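Local structure of AGR_L_2016p (Agrobacterium tumefaciens, 2GVH) at residues A59-T64 with T161-V166; F191-R196 with M236-K241. The protein probably hydrolyses the thioester bond of acyl-CoA substrates, using a chain that carries two hotdog-fold thioesterase domains in tandem. All blocks are in the same frame, centred on the assembly; numbering follows the deposited sequence.

Interaction 1 joins the two hotdog units of the chain, setting the helix of the first (residues 49-67) against the edge strand 160-165 of the second. Interaction 2 lies within the second unit, where helix 179-198 packs on strand 235-246. Their centres are 21 Å apart, yet both reach the same five-stranded sheet, and strand 160-165 leads along the chain to helix 179-198. They touch where the selenomethionine side chain of Met162 meets the helix, Met162 CE lying 4.1 Å from Val192 CB. A bound sodium ion lies about 12 Å from the side chain of Ile165 in interaction 1.

Interaction 1 (A59-T64 with T161-V166); sequences AFIAAT and TMVEIV
Ile61 reaches from helix 49-67 to the strand and lies against Val163 and Ile165. At its CB the chain forks. The short branch, Ile61 CG2, approaches Val163 CG2 at 4.2 Å, while Ile61 CG1, opposite the carbonyl carbon (chi1 -61°), runs out to meet Ile165 CD1 at 3.7 Å. An extended chi2 of 172° carries the terminal Ile61 CD1 on between the two strand residues, where it is 3.9 Å from both Val163 CG2 and Ile165 CG1. Ile61 and Ile165 thus pass alongside each other, pointing in opposite directions. Ile165 CD1 also meets Phe60 CD2 at 4.1 Å, the two side chains crossing at about a right angle. Thr64 OG1 lies over the centre of the Phe60 ring and hydrogen-bonds Phe60 O, which also accepts the helical bond from Thr64 N. The same ring stacks edge-to-face on Phe178 of the second subunit. Glu164 bonds Ile165 N through OE1 and pairs with Arg57 of the helix in a salt bridge through OE2. With Val163 also backbone-bonded to Arg30 of strand 29-35, this apolar seam belongs to the junction of a double hotdog, where the edge strands of two units meet.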
loop_
_atom_site.group_PDB
_atom_site.type_symbol
_atom_site.label_atom_id
_atom_site.label_comp_id
_atom_site.label_asym_id
_atom_site.label_seq_id
_atom_site.Cartn_x
_atom_site.Cartn_y
_atom_site.Cartn_z
ATOM N N ALA B 59 -15.402 0.718 -12.227
ATOM C CA ALA B 59 -15.774 0.688 -13.616
ATOM C C ALA B 59 -15.208 -0.549 -14.270
ATOM O O ALA B 59 -15.938 -1.315 -14.924
ATOM C CB ALA B 59 -15.282 1.893 -14.298
ATOM N N PHE B 60 -13.906 -0.725 -14.077
ATOM C CA PHE B 60 -13.163 -1.864 -14.554
ATOM C C PHE B 60 -13.833 -3.193 -14.179
ATOM O O PHE B 60 -14.191 -4.010 -15.080
ATOM C CB PHE B 60 -11.720 -1.794 -14.055
ATOM C CG PHE B 60 -10.940 -3.047 -14.282
ATOM C CD1 PHE B 60 -10.360 -3.307 -15.508
ATOM C CD2 PHE B 60 -10.784 -3.973 -13.268
ATOM C CE1 PHE B 60 -9.634 -4.470 -15.728
ATOM C CE2 PHE B 60 -10.061 -5.147 -13.481
ATOM C CZ PHE B 60 -9.478 -5.387 -14.706
ATOM N N ILE B 61 -14.039 -3.383 -12.875
ATOM C CA ILE B 61 -14.724 -4.573 -12.359
ATOM C C ILE B 61 -16.076 -4.772 -13.074
ATOM O O ILE B 61 -16.388 -5.881 -13.520
ATOM C CB ILE B 61 -14.941 -4.470 -10.857
ATOM C CG1 ILE B 61 -13.592 -4.371 -10.104
ATOM C CG2 ILE B 61 -15.760 -5.639 -10.346
ATOM C CD1 ILE B 61 -13.744 -4.073 -8.601
ATOM N N ALA B 62 -16.872 -3.712 -13.166
ATOM C CA ALA B 62 -18.185 -3.833 -13.792
ATOM C C ALA B 62 -18.082 -4.386 -15.203
ATOM O O ALA B 62 -18.696 -5.407 -15.516
ATOM C CB ALA B 62 -18.907 -2.507 -13.808
ATOM N N ALA B 63 -17.287 -3.712 -16.021
ATOM C CA ALA B 63 -16.936 -4.126 -17.359
ATOM C C ALA B 63 -16.520 -5.575 -17.444
ATOM O O ALA B 63 -17.030 -6.311 -18.279
ATOM C CB ALA B 63 -15.833 -3.247 -17.880
ATOM N N THR B 64 -15.585 -5.986 -16.587
ATOM C CA THR B 64 -15.019 -7.322 -16.677
ATOM C C THR B 64 -16.072 -8.375 -16.353
ATOM O O THR B 64 -16.108 -9.440 -16.947
ATOM C CB THR B 64 -13.803 -7.486 -15.788
ATOM O OG1 THR B 64 -12.933 -6.343 -15.927
ATOM C CG2 THR B 64 -13.058 -8.753 -16.194
ATOM N N THR B 161 -23.743 -5.170 -0.026
ATOM C CA THR B 161 -23.033 -6.097 -0.927
ATOM C C THR B 161 -21.898 -5.315 -1.573
ATOM O O THR B 161 -22.158 -4.423 -2.354
ATOM C CB THR B 161 -23.952 -6.543 -2.084
ATOM O OG1 THR B 161 -25.080 -7.234 -1.545
ATOM C CG2 THR B 161 -23.199 -7.416 -3.158
HETATM N N MSE B 162 -20.638 -5.614 -1.259
HETATM C CA MSE B 162 -19.533 -4.812 -1.807
HETATM C C MSE B 162 -18.403 -5.666 -2.343
HETATM O O MSE B 162 -18.143 -6.744 -1.815
HETATM C CB MSE B 162 -19.041 -3.816 -0.777
HETATM C CG MSE B 162 -18.154 -4.446 0.314
HETATM SE SE MSE B 162 -17.757 -3.135 1.826
HETATM C CE MSE B 162 -19.273 -3.308 2.381
ATOM N N VAL B 163 -17.725 -5.188 -3.382
ATOM C CA VAL B 163 -16.594 -5.923 -3.973
ATOM C C VAL B 163 -15.276 -5.148 -3.857
ATOM O O VAL B 163 -15.258 -3.978 -3.543
ATOM C CB VAL B 163 -16.827 -6.307 -5.455
ATOM C CG1 VAL B 163 -18.171 -6.941 -5.665
ATOM C CG2 VAL B 163 -16.704 -5.104 -6.311
ATOM N N GLU B 164 -14.182 -5.833 -4.119
ATOM C CA GLU B 164 -12.859 -5.230 -4.177
ATOM C C GLU B 164 -12.014 -6.235 -4.941
ATOM O O GLU B 164 -12.353 -7.428 -5.006
ATOM C CB GLU B 164 -12.280 -4.999 -2.771
ATOM C CG GLU B 164 -10.929 -4.233 -2.724
ATOM C CD GLU B 164 -10.828 -3.047 -3.700
ATOM O OE1 GLU B 164 -10.600 -3.270 -4.910
ATOM O OE2 GLU B 164 -10.969 -1.895 -3.251
ATOM N N ILE B 165 -10.922 -5.769 -5.525
ATOM C CA ILE B 165 -10.013 -6.679 -6.201
ATOM C C ILE B 165 -9.008 -7.166 -5.194
ATOM O O ILE B 165 -8.765 -6.488 -4.200
ATOM C CB ILE B 165 -9.304 -5.971 -7.326
ATOM C CG1 ILE B 165 -10.275 -5.801 -8.475
ATOM C CG2 ILE B 165 -8.116 -6.779 -7.822
ATOM C CD1 ILE B 165 -9.933 -4.644 -9.333
ATOM N N VAL B 166 -8.464 -8.354 -5.430
ATOM C CA VAL B 166 -7.378 -8.918 -4.643
ATOM C C VAL B 166 -6.035 -8.391 -5.180
ATOM O O VAL B 166 -5.680 -8.609 -6.336
ATOM C CB VAL B 166 -7.422 -10.483 -4.638
ATOM C CG1 VAL B 166 -6.227 -11.097 -3.882
ATOM C CG2 VAL B 166 -8.694 -10.992 -4.004
#

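Interaction 2 (F191-R196 with M236-K241); sequences FVAASR and MSIQTK
Ala193 and Ala194 on helix 179-198 pack against Met236 and Ile238, alternate residues of strand 236-241 whose side chains both point to the helix. The side chain of Phe191, one turn before Ser195, starts away from the strand and packs on Leu201 and Val202; its carbonyl takes the helical bond from Ser195 N. Val192 lays CG1 over one face of the Arg196 guanidinium, offset toward the rim. The contact begins with Ala193, whose CB points to the strand and just meets Ile238 CG2 at 4.5 Å. Ala194 carries most of it. Ala194 CB is 3.7 Å from Ile238 CD1 and 4.0 Å from Met236 CE, so one methyl spans two strand residues. In Ile238 a chi2 of 82° folds CD1 back from the extended form, and the two branches divide the alanines between them, CD1 for Ala194 and CG2 for Ala193. Met236, a selenomethionine, bends at chi2 and chi3 and brings SE to 3.6 Å from Ala194 O, in van der Waals contact. Met262 of the neighbouring strand 252-264 also touches Ala194 and Ile238, extending this apolar patch. Ser195 turns away and bonds Lys200 O, and Arg196 ends the segment in a salt bridge to Glu92, which belongs to the first hotdog unit. The small alanine side chains are consistent with the close approach, 8.8 Å between the axes of 191-196 and 236-241. A long helix wrapped in a curved antiparallel sheet of order 1-3-4-5-2 is the hallmark of the hotdog fold.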
loop_
_atom_site.group_PDB
_atom_site.type_symbol
_atom_site.label_atom_id
_atom_site.label_comp_id
_atom_site.label_asym_id
_atom_site.label_seq_id
_atom_site.Cartn_x
_atom_site.Cartn_y
_atom_site.Cartn_z
ATOM N N PHE B 191 -18.035 -3.028 9.583
ATOM C CA PHE B 191 -18.014 -1.641 9.992
ATOM C C PHE B 191 -19.024 -0.827 9.201
ATOM O O PHE B 191 -19.756 -0.047 9.758
ATOM C CB PHE B 191 -16.620 -1.067 9.803
ATOM C CG PHE B 191 -16.561 0.383 10.063
ATOM C CD1 PHE B 191 -17.041 1.291 9.116
ATOM C CD2 PHE B 191 -16.101 0.859 11.268
ATOM C CE1 PHE B 191 -17.041 2.649 9.357
ATOM C CE2 PHE B 191 -16.081 2.221 11.508
ATOM C CZ PHE B 191 -16.554 3.116 10.558
ATOM N N VAL B 192 -19.080 -1.033 7.888
ATOM C CA VAL B 192 -20.003 -0.306 7.036
ATOM C C VAL B 192 -21.452 -0.541 7.481
ATOM O O VAL B 192 -22.120 0.397 7.888
ATOM C CB VAL B 192 -19.794 -0.687 5.541
ATOM C CG1 VAL B 192 -21.008 -0.271 4.643
ATOM C CG2 VAL B 192 -18.481 -0.120 5.024
ATOM N N ALA B 193 -21.932 -1.778 7.425
ATOM C CA ALA B 193 -23.297 -2.127 7.881
ATOM C C ALA B 193 -23.670 -1.660 9.286
ATOM O O ALA B 193 -24.723 -1.046 9.462
ATOM C CB ALA B 193 -23.533 -3.630 7.779
ATOM N N ALA B 194 -22.844 -1.961 10.290
ATOM C CA ALA B 194 -23.046 -1.398 11.656
ATOM C C ALA B 194 -23.232 0.102 11.668
ATOM O O ALA B 194 -24.203 0.615 12.212
ATOM C CB ALA B 194 -21.856 -1.748 12.609
ATOM N N SER B 195 -22.296 0.799 11.046
ATOM C CA SER B 195 -22.232 2.261 11.154
ATOM C C SER B 195 -23.391 2.890 10.452
ATOM O O SER B 195 -24.004 3.817 10.953
ATOM C CB SER B 195 -20.929 2.787 10.574
ATOM O OG SER B 195 -20.973 4.187 10.539
ATOM N N ARG B 196 -23.695 2.370 9.281
ATOM C CA ARG B 196 -24.924 2.766 8.564
ATOM C C ARG B 196 -26.148 2.587 9.426
ATOM O O ARG B 196 -26.981 3.465 9.476
ATOM C CB ARG B 196 -25.075 2.018 7.230
ATOM C CG ARG B 196 -24.196 2.618 6.134
ATOM C CD ARG B 196 -24.346 1.884 4.833
ATOM N NE ARG B 196 -23.649 2.518 3.712
ATOM C CZ ARG B 196 -23.587 1.985 2.494
ATOM N NH1 ARG B 196 -24.163 0.813 2.239
ATOM N NH2 ARG B 196 -22.960 2.617 1.512
HETATM N N MSE B 236 -24.041 -4.064 18.171
HETATM C CA MSE B 236 -24.771 -4.905 17.219
HETATM C C MSE B 236 -23.890 -6.076 16.901
HETATM O O MSE B 236 -22.663 -6.026 17.099
HETATM C CB MSE B 236 -25.062 -4.190 15.897
HETATM C CG MSE B 236 -26.034 -3.031 15.938
HETATM SE SE MSE B 236 -25.395 -1.516 14.827
HETATM C CE MSE B 236 -23.982 -0.985 15.891
ATOM N N SER B 237 -24.543 -7.097 16.366
ATOM C CA SER B 237 -23.920 -8.263 15.814
ATOM C C SER B 237 -24.197 -8.369 14.307
ATOM O O SER B 237 -25.363 -8.467 13.837
ATOM C CB SER B 237 -24.433 -9.500 16.532
ATOM O OG SER B 237 -23.999 -10.674 15.864
ATOM N N ILE B 238 -23.108 -8.381 13.558
ATOM C CA ILE B 238 -23.159 -8.287 12.129
ATOM C C ILE B 238 -22.700 -9.602 11.587
ATOM O O ILE B 238 -21.701 -10.129 12.055
ATOM C CB ILE B 238 -22.209 -7.197 11.580
ATOM C CG1 ILE B 238 -22.687 -5.795 11.974
ATOM C CG2 ILE B 238 -22.187 -7.269 10.039
ATOM C CD1 ILE B 238 -22.293 -5.382 13.346
ATOM N N GLN B 239 -23.469 -10.149 10.638
ATOM C CA GLN B 239 -23.045 -11.309 9.903
ATOM C C GLN B 239 -22.433 -10.854 8.610
ATOM O O GLN B 239 -22.948 -9.973 7.983
ATOM C CB GLN B 239 -24.219 -12.232 9.591
ATOM C CG GLN B 239 -23.900 -13.280 8.546
ATOM C CD GLN B 239 -24.999 -14.303 8.422
ATOM O OE1 GLN B 239 -25.201 -15.109 9.336
ATOM N NE2 GLN B 239 -25.730 -14.280 7.295
ATOM N N THR B 240 -21.346 -11.487 8.200
ATOM C CA THR B 240 -20.747 -11.196 6.909
ATOM C C THR B 240 -20.494 -12.485 6.204
ATOM O O THR B 240 -20.048 -13.439 6.818
ATOM C CB THR B 240 -19.403 -10.492 7.034
ATOM O OG1 THR B 240 -19.548 -9.385 7.912
ATOM C CG2 THR B 240 -18.994 -9.969 5.655
ATOM N N LYS B 241 -20.770 -12.497 4.916
ATOM C CA LYS B 241 -20.552 -13.658 4.060
ATOM C C LYS B 241 -19.553 -13.196 3.028
ATOM O O LYS B 241 -19.712 -12.109 2.461
ATOM C CB LYS B 241 -21.840 -14.055 3.346
ATOM C CG LYS B 241 -22.898 -14.580 4.274
ATOM C CD LYS B 241 -23.751 -15.672 3.608
ATOM C CE LYS B 241 -25.210 -15.584 4.100
ATOM N NZ LYS B 241 -26.202 -16.270 3.196
#